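Local coordinates for putative uncharacterized protein (Emericella nidulans, PDB 3PGB) that probably oxidises primary amines as a copper- and topaquinone-dependent amine oxidase, a dimeric, calcium-binding fungal enzyme, at residues Ser583-Trp591 and His640-Arg650. Residues are numbered along the deposited sequence; the frame is centred on the assembly and turned at random.
Sequences SEDEARLNW and HWAEYDVQVTR. With CA (calcium ion), chain E.
R588 reaches past Y644 to take hold of the amide oxygen of Q647. Its NE, at 2.9 Å, and NH2, at 3.0 Å, donate to Q647 OE1, and the guanidinium and amide planes lie 11° apart. The arginine chain bends at chi3 (80°), which turns the guanidinium side-on to that oxygen. R588 CB sits over the Y644 ring face in a CH-pi contact, while Y644 CE2 covers one face of the guanidinium. A water accepts from R588 NH1 and donates to E643 OE1, alongside a long salt bridge from R588 NH2 to the same oxygen, and E643 OE2 takes a hydrogen bond from H640 ND1. Q647 is steadied by NE2 donating to W641 O.

The two backbones form a short antiparallel ladder in the copper amine oxidase enzyme domain, with L589 N to V646 O at 3.0 Å and V648 N to A587 O; strand 646-650 pairs on its other side with strand 686-698. D645 and V646 together sit opposite L589, a classic beta bulge, and V646 N donates back to L589 O. D645 OD1 receives W591 N at 2.9 Å through its anti lone pair, while D645 OD2 is held by H626. V646 CG2 packs obliquely against the W591 indole, 3.3 Å from W591 CZ2, and V646 CG1 meets L589 CD1; L599 touches all three residues.

At the other end E584 binds calcium through both carboxylate oxygens, OE1 at 2.5 Å, in a site completed by F677, N679, E681 and two waters. Its OE2 also accepts an almost straight bond (175°) from R650 N at 2.8 Å, and a calcium-bound water donates to R650 O. The ion is thus tied to the end of strand 646-650, and probably keeps the E584 carboxylate ionised.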
ATOM      1  N   SER A 583      18.982 -19.843  13.864  1.00 23.31           N
ATOM      2  CA  SER A 583      19.712 -20.600  12.864  1.00 23.44           C
ATOM      3  C   SER A 583      19.027 -20.548  11.501  1.00 23.47           C
ATOM      4  O   SER A 583      17.836 -20.251  11.399  1.00 23.69           O
ATOM      5  CB  SER A 583      19.866 -22.048  13.360  1.00 23.48           C
ATOM      6  OG  SER A 583      19.380 -22.999  12.427  1.00 23.65           O
ATOM      7  N   GLU A 584      19.794 -20.847  10.458  1.00 23.35           N
ATOM      8  CA  GLU A 584      19.265 -20.956   9.105  1.00 23.18           C
ATOM      9  C   GLU A 584      18.230 -22.078   8.931  1.00 23.40           C
ATOM     10  O   GLU A 584      17.521 -22.117   7.920  1.00 23.41           O
ATOM     11  CB  GLU A 584      20.410 -21.172   8.118  1.00 22.99           C
ATOM     12  CG  GLU A 584      21.282 -19.946   7.906  1.00 22.50           C
ATOM     13  CD  GLU A 584      22.405 -20.183   6.911  1.00 21.58           C
ATOM     14  OE1 GLU A 584      22.787 -21.358   6.698  1.00 21.46           O
ATOM     15  OE2 GLU A 584      22.922 -19.197   6.345  1.00 19.44           O
ATOM     16  N   ASP A 585      18.151 -22.995   9.894  1.00 23.47           N
ATOM     17  CA  ASP A 585      17.171 -24.077   9.834  1.00 23.72           C
ATOM     18  C   ASP A 585      15.742 -23.541   9.954  1.00 23.67           C
ATOM     19  O   ASP A 585      14.812 -24.132   9.399  1.00 23.77           O
ATOM     20  CB  ASP A 585      17.430 -25.129  10.926  1.00 23.80           C
ATOM     21  CG  ASP A 585      18.775 -25.830  10.768  1.00 24.39           C
ATOM     22  OD1 ASP A 585      19.221 -26.047   9.617  1.00 25.27           O
ATOM     23  OD2 ASP A 585      19.387 -26.178  11.804  1.00 24.61           O
ATOM     24  N   GLU A 586      15.586 -22.416  10.654  1.00 23.36           N
ATOM     25  CA  GLU A 586      14.274 -21.819  10.931  1.00 23.35           C
ATOM     26  C   GLU A 586      14.164 -20.408  10.332  1.00 22.78           C
ATOM     27  O   GLU A 586      13.426 -19.560  10.842  1.00 22.90           O
ATOM     28  CB  GLU A 586      14.036 -21.783  12.452  1.00 23.57           C
ATOM     29  CG  GLU A 586      15.108 -21.008  13.221  1.00 25.20           C
ATOM     30  CD  GLU A 586      14.933 -21.040  14.730  1.00 27.77           C
ATOM     31  OE1 GLU A 586      15.937 -21.311  15.425  1.00 29.22           O
ATOM     32  OE2 GLU A 586      13.812 -20.779  15.226  1.00 30.37           O
ATOM     33  N   ALA A 587      14.882 -20.167   9.239  1.00 22.15           N
ATOM     34  CA  ALA A 587      15.022 -18.822   8.680  1.00 21.70           C
ATOM     35  C   ALA A 587      14.279 -18.610   7.356  1.00 21.25           C
ATOM     36  O   ALA A 587      14.542 -17.638   6.660  1.00 20.99           O
ATOM     37  CB  ALA A 587      16.499 -18.487   8.511  1.00 21.36           C
ATOM     38  N   ARG A 588      13.359 -19.503   7.013  1.00 21.02           N
ATOM     39  CA  ARG A 588      12.562 -19.356   5.799  1.00 21.12           C
ATOM     40  C   ARG A 588      11.091 -19.291   6.192  1.00 21.23           C
ATOM     41  O   ARG A 588      10.477 -20.307   6.523  1.00 20.99           O
ATOM     42  CB  ARG A 588      12.805 -20.518   4.830  1.00 21.09           C
ATOM     43  CG  ARG A 588      14.236 -20.645   4.366  1.00 21.15           C
ATOM     44  CD  ARG A 588      14.400 -21.784   3.368  1.00 21.59           C
ATOM     45  NE  ARG A 588      13.986 -21.410   2.017  1.00 22.14           N
ATOM     46  CZ  ARG A 588      13.934 -22.249   0.981  1.00 22.73           C
ATOM     47  NH1 ARG A 588      14.273 -23.526   1.124  1.00 22.70           N
ATOM     48  NH2 ARG A 588      13.542 -21.806  -0.210  1.00 23.23           N
ATOM     49  N   LEU A 589      10.529 -18.089   6.146  1.00 21.30           N
ATOM     50  CA  LEU A 589       9.210 -17.858   6.708  1.00 21.54           C
ATOM     51  C   LEU A 589       8.322 -16.993   5.819  1.00 21.40           C
ATOM     52  O   LEU A 589       8.769 -16.416   4.820  1.00 21.46           O
ATOM     53  CB  LEU A 589       9.331 -17.273   8.127  1.00 21.84           C
ATOM     54  CG  LEU A 589      10.591 -16.486   8.503  1.00 22.19           C
ATOM     55  CD1 LEU A 589      10.769 -15.289   7.588  1.00 23.03           C
ATOM     56  CD2 LEU A 589      10.519 -16.038   9.949  1.00 22.30           C
ATOM     57  N   ASN A 590       7.046 -16.951   6.184  1.00 21.02           N
ATOM     58  CA  ASN A 590       6.054 -16.165   5.475  1.00 20.70           C
ATOM     59  C   ASN A 590       5.372 -15.193   6.418  1.00 20.60           C
ATOM     60  O   ASN A 590       5.365 -15.391   7.638  1.00 20.35           O
ATOM     61  CB  ASN A 590       5.039 -17.095   4.825  1.00 20.71           C
ATOM     62  CG  ASN A 590       5.656 -17.932   3.717  1.00 20.29           C
ATOM     63  OD1 ASN A 590       6.408 -17.413   2.901  1.00 20.59           O
ATOM     64  ND2 ASN A 590       5.346 -19.222   3.688  1.00 18.27           N
ATOM     65  N   TRP A 591       4.818 -14.125   5.851  1.00 20.54           N
ATOM     66  CA  TRP A 591       4.128 -13.124   6.650  1.00 20.34           C
ATOM     67  C   TRP A 591       2.926 -13.794   7.312  1.00 20.44           C
ATOM     68  O   TRP A 591       2.224 -14.590   6.688  1.00 20.54           O
ATOM     69  CB  TRP A 591       3.718 -11.929   5.789  1.00 20.30           C
ATOM     70  CG  TRP A 591       4.894 -11.213   5.166  1.00 19.45           C
ATOM     71  CD1 TRP A 591       5.233 -11.206   3.852  1.00 19.12           C
ATOM     72  CD2 TRP A 591       5.879 -10.420   5.841  1.00 18.59           C
ATOM     73  NE1 TRP A 591       6.367 -10.456   3.658  1.00 19.20           N
ATOM     74  CE2 TRP A 591       6.784  -9.961   4.864  1.00 18.66           C
ATOM     75  CE3 TRP A 591       6.082 -10.049   7.175  1.00 19.09           C
ATOM     76  CZ2 TRP A 591       7.883  -9.154   5.174  1.00 18.26           C
ATOM     77  CZ3 TRP A 591       7.177  -9.245   7.486  1.00 18.86           C
ATOM     78  CH2 TRP A 591       8.063  -8.809   6.486  1.00 18.39           C
ATOM     79  N   HIS A 640      14.612 -21.388  -6.209  1.00 15.03           N
ATOM     80  CA  HIS A 640      14.180 -21.801  -4.868  1.00 14.86           C
ATOM     81  C   HIS A 640      13.907 -20.627  -3.934  1.00 14.54           C
ATOM     82  O   HIS A 640      13.321 -20.800  -2.867  1.00 14.67           O
ATOM     83  CB  HIS A 640      15.208 -22.731  -4.226  1.00 14.81           C
ATOM     84  CG  HIS A 640      15.094 -24.154  -4.668  1.00 14.70           C
ATOM     85  ND1 HIS A 640      13.945 -24.894  -4.498  1.00 15.04           N
ATOM     86  CD2 HIS A 640      15.996 -24.985  -5.240  1.00 14.47           C
ATOM     87  CE1 HIS A 640      14.138 -26.114  -4.965  1.00 15.15           C
ATOM     88  NE2 HIS A 640      15.374 -26.194  -5.421  1.00 14.55           N
ATOM     89  N   TRP A 641      14.363 -19.444  -4.323  1.00 14.36           N
ATOM     90  CA  TRP A 641      14.119 -18.222  -3.560  1.00 14.05           C
ATOM     91  C   TRP A 641      12.655 -17.787  -3.647  1.00 13.96           C
ATOM     92  O   TRP A 641      12.185 -17.023  -2.804  1.00 14.18           O
ATOM     93  CB  TRP A 641      15.020 -17.090  -4.062  1.00 13.99           C
ATOM     94  CG  TRP A 641      14.975 -16.926  -5.538  1.00 13.29           C
ATOM     95  CD1 TRP A 641      15.853 -17.437  -6.439  1.00 13.25           C
ATOM     96  CD2 TRP A 641      13.979 -16.238  -6.293  1.00 13.59           C
ATOM     97  NE1 TRP A 641      15.478 -17.103  -7.711  1.00 13.22           N
ATOM     98  CE2 TRP A 641      14.326 -16.366  -7.651  1.00 13.64           C
ATOM     99  CE3 TRP A 641      12.831 -15.515  -5.956  1.00 13.78           C
ATOM    100  CZ2 TRP A 641      13.569 -15.796  -8.670  1.00 13.58           C
ATOM    101  CZ3 TRP A 641      12.084 -14.945  -6.972  1.00 13.61           C
ATOM    102  CH2 TRP A 641      12.455 -15.091  -8.310  1.00 13.43           C
ATOM    103  N   ALA A 642      11.943 -18.265  -4.662  1.00 13.75           N
ATOM    104  CA  ALA A 642      10.546 -17.883  -4.867  1.00 13.84           C
ATOM    105  C   ALA A 642       9.579 -18.563  -3.897  1.00 14.08           C
ATOM    106  O   ALA A 642       8.389 -18.269  -3.920  1.00 14.18           O
ATOM    107  CB  ALA A 642      10.128 -18.177  -6.300  1.00 13.45           C
ATOM    108  N   GLU A 643      10.071 -19.449  -3.036  1.00 14.36           N
ATOM    109  CA  GLU A 643       9.185 -20.310  -2.245  1.00 14.81           C
ATOM    110  C   GLU A 643       8.726 -19.737  -0.898  1.00 15.09           C
ATOM    111  O   GLU A 643       7.844 -20.317  -0.267  1.00 15.22           O
ATOM    112  CB  GLU A 643       9.848 -21.668  -2.031  1.00 14.88           C
ATOM    113  CG  GLU A 643      10.229 -22.353  -3.346  1.00 15.19           C
ATOM    114  CD  GLU A 643      10.910 -23.688  -3.149  1.00 15.30           C
ATOM    115  OE1 GLU A 643      11.106 -24.110  -1.986  1.00 14.42           O
ATOM    116  OE2 GLU A 643      11.245 -24.315  -4.175  1.00 15.63           O
ATOM    117  N   TYR A 644       9.330 -18.631  -0.453  1.00 15.28           N
ATOM    118  CA  TYR A 644       8.947 -17.966   0.801  1.00 15.56           C
ATOM    119  C   TYR A 644       9.004 -16.434   0.663  1.00 15.61           C
ATOM    120  O   TYR A 644       9.675 -15.909  -0.224  1.00 15.55           O
ATOM    121  CB  TYR A 644       9.851 -18.417   1.963  1.00 15.62           C
ATOM    122  CG  TYR A 644       9.823 -19.905   2.242  1.00 16.31           C
ATOM    123  CD1 TYR A 644       9.071 -20.427   3.292  1.00 16.92           C
ATOM    124  CD2 TYR A 644      10.555 -20.797   1.453  1.00 16.80           C
ATOM    125  CE1 TYR A 644       9.042 -21.796   3.546  1.00 16.97           C
ATOM    126  CE2 TYR A 644      10.528 -22.162   1.697  1.00 16.92           C
ATOM    127  CZ  TYR A 644       9.766 -22.654   2.741  1.00 17.43           C
ATOM    128  OH  TYR A 644       9.737 -24.007   2.984  1.00 19.11           O
ATOM    129  N   ASP A 645       8.306 -15.725   1.552  1.00 15.74           N
ATOM    130  CA  ASP A 645       8.268 -14.259   1.520  1.00 15.79           C
ATOM    131  C   ASP A 645       9.565 -13.656   2.040  1.00 15.64           C
ATOM    132  O   ASP A 645      10.064 -12.681   1.499  1.00 15.82           O
ATOM    133  CB  ASP A 645       7.123 -13.709   2.381  1.00 15.95           C
ATOM    134  CG  ASP A 645       5.767 -14.273   2.007  1.00 16.30           C
ATOM    135  OD1 ASP A 645       4.914 -14.391   2.917  1.00 17.43           O
ATOM    136  OD2 ASP A 645       5.553 -14.594   0.822  1.00 14.86           O
ATOM    137  N   VAL A 646      10.083 -14.224   3.123  1.00 15.66           N
ATOM    138  CA  VAL A 646      11.243 -13.673   3.820  1.00 15.37           C
ATOM    139  C   VAL A 646      12.180 -14.816   4.155  1.00 15.12           C
ATOM    140  O   VAL A 646      11.762 -15.825   4.700  1.00 14.92           O
ATOM    141  CB  VAL A 646      10.821 -12.917   5.106  1.00 15.42           C
ATOM    142  CG1 VAL A 646      12.023 -12.611   5.991  1.00 14.99           C
ATOM    143  CG2 VAL A 646      10.076 -11.637   4.745  1.00 15.22           C
ATOM    144  N   GLN A 647      13.445 -14.648   3.799  1.00 15.11           N
ATOM    145  CA  GLN A 647      14.437 -15.697   3.926  1.00 15.25           C
ATOM    146  C   GLN A 647      15.744 -15.069   4.402  1.00 15.51           C
ATOM    147  O   GLN A 647      16.219 -14.094   3.825  1.00 15.64           O
ATOM    148  CB  GLN A 647      14.603 -16.425   2.580  1.00 15.05           C
ATOM    149  CG  GLN A 647      13.327 -17.150   2.134  1.00 14.44           C
ATOM    150  CD  GLN A 647      13.419 -17.761   0.752  1.00 14.44           C
ATOM    151  OE1 GLN A 647      13.710 -18.945   0.612  1.00 14.38           O
ATOM    152  NE2 GLN A 647      13.158 -16.959  -0.278  1.00 13.61           N
ATOM    153  N   VAL A 648      16.303 -15.608   5.475  1.00 15.79           N
ATOM    154  CA  VAL A 648      17.495 -15.037   6.073  1.00 16.11           C
ATOM    155  C   VAL A 648      18.628 -16.056   6.057  1.00 16.43           C
ATOM    156  O   VAL A 648      18.443 -17.207   6.456  1.00 16.46           O
ATOM    157  CB  VAL A 648      17.230 -14.560   7.512  1.00 16.02           C
ATOM    158  CG1 VAL A 648      18.417 -13.790   8.029  1.00 15.33           C
ATOM    159  CG2 VAL A 648      15.972 -13.694   7.557  1.00 16.00           C
ATOM    160  N   THR A 649      19.785 -15.623   5.565  1.00 16.67           N
ATOM    161  CA  THR A 649      20.985 -16.451   5.517  1.00 16.97           C
ATOM    162  C   THR A 649      22.160 -15.657   6.043  1.00 17.47           C
ATOM    163  O   THR A 649      22.133 -14.421   6.068  1.00 17.08           O
ATOM    164  CB  THR A 649      21.344 -16.880   4.083  1.00 16.88           C
ATOM    165  OG1 THR A 649      21.694 -15.722   3.313  1.00 16.85           O
ATOM    166  CG2 THR A 649      20.186 -17.611   3.421  1.00 16.62           C
ATOM    167  N   ARG A 650      23.204 -16.373   6.440  1.00 18.10           N
ATOM    168  CA  ARG A 650      24.423 -15.727   6.890  1.00 18.75           C
ATOM    169  C   ARG A 650      25.175 -15.212   5.678  1.00 18.63           C
ATOM    170  O   ARG A 650      25.233 -15.889   4.645  1.00 18.64           O
ATOM    171  CB  ARG A 650      25.301 -16.683   7.686  1.00 18.93           C
ATOM    172  CG  ARG A 650      26.517 -15.998   8.242  1.00 21.13           C
ATOM    173  CD  ARG A 650      27.222 -16.838   9.254  1.00 24.17           C
ATOM    174  NE  ARG A 650      28.269 -16.077   9.916  1.00 26.54           N
ATOM    175  CZ  ARG A 650      29.140 -16.593  10.779  1.00 29.01           C
ATOM    176  NH1 ARG A 650      29.096 -17.891  11.094  1.00 29.39           N
ATOM    177  NH2 ARG A 650      30.060 -15.803  11.338  1.00 29.56           N
TER
HETATM  178 CA    CA E 902      24.491 -20.767   4.988  1.00 16.39          CA
HETATM  179  O   HOH W   1      13.762 -24.599  -1.601  1.00  9.93           O
HETATM  180  O   HOH W   2       8.530 -10.103   1.286  1.00  9.67           O
HETATM  181  O   HOH W   3      24.675 -18.585   3.926  1.00 10.68           O
HETATM  182  O   HOH W   4      26.004 -21.232   3.227  1.00  7.09           O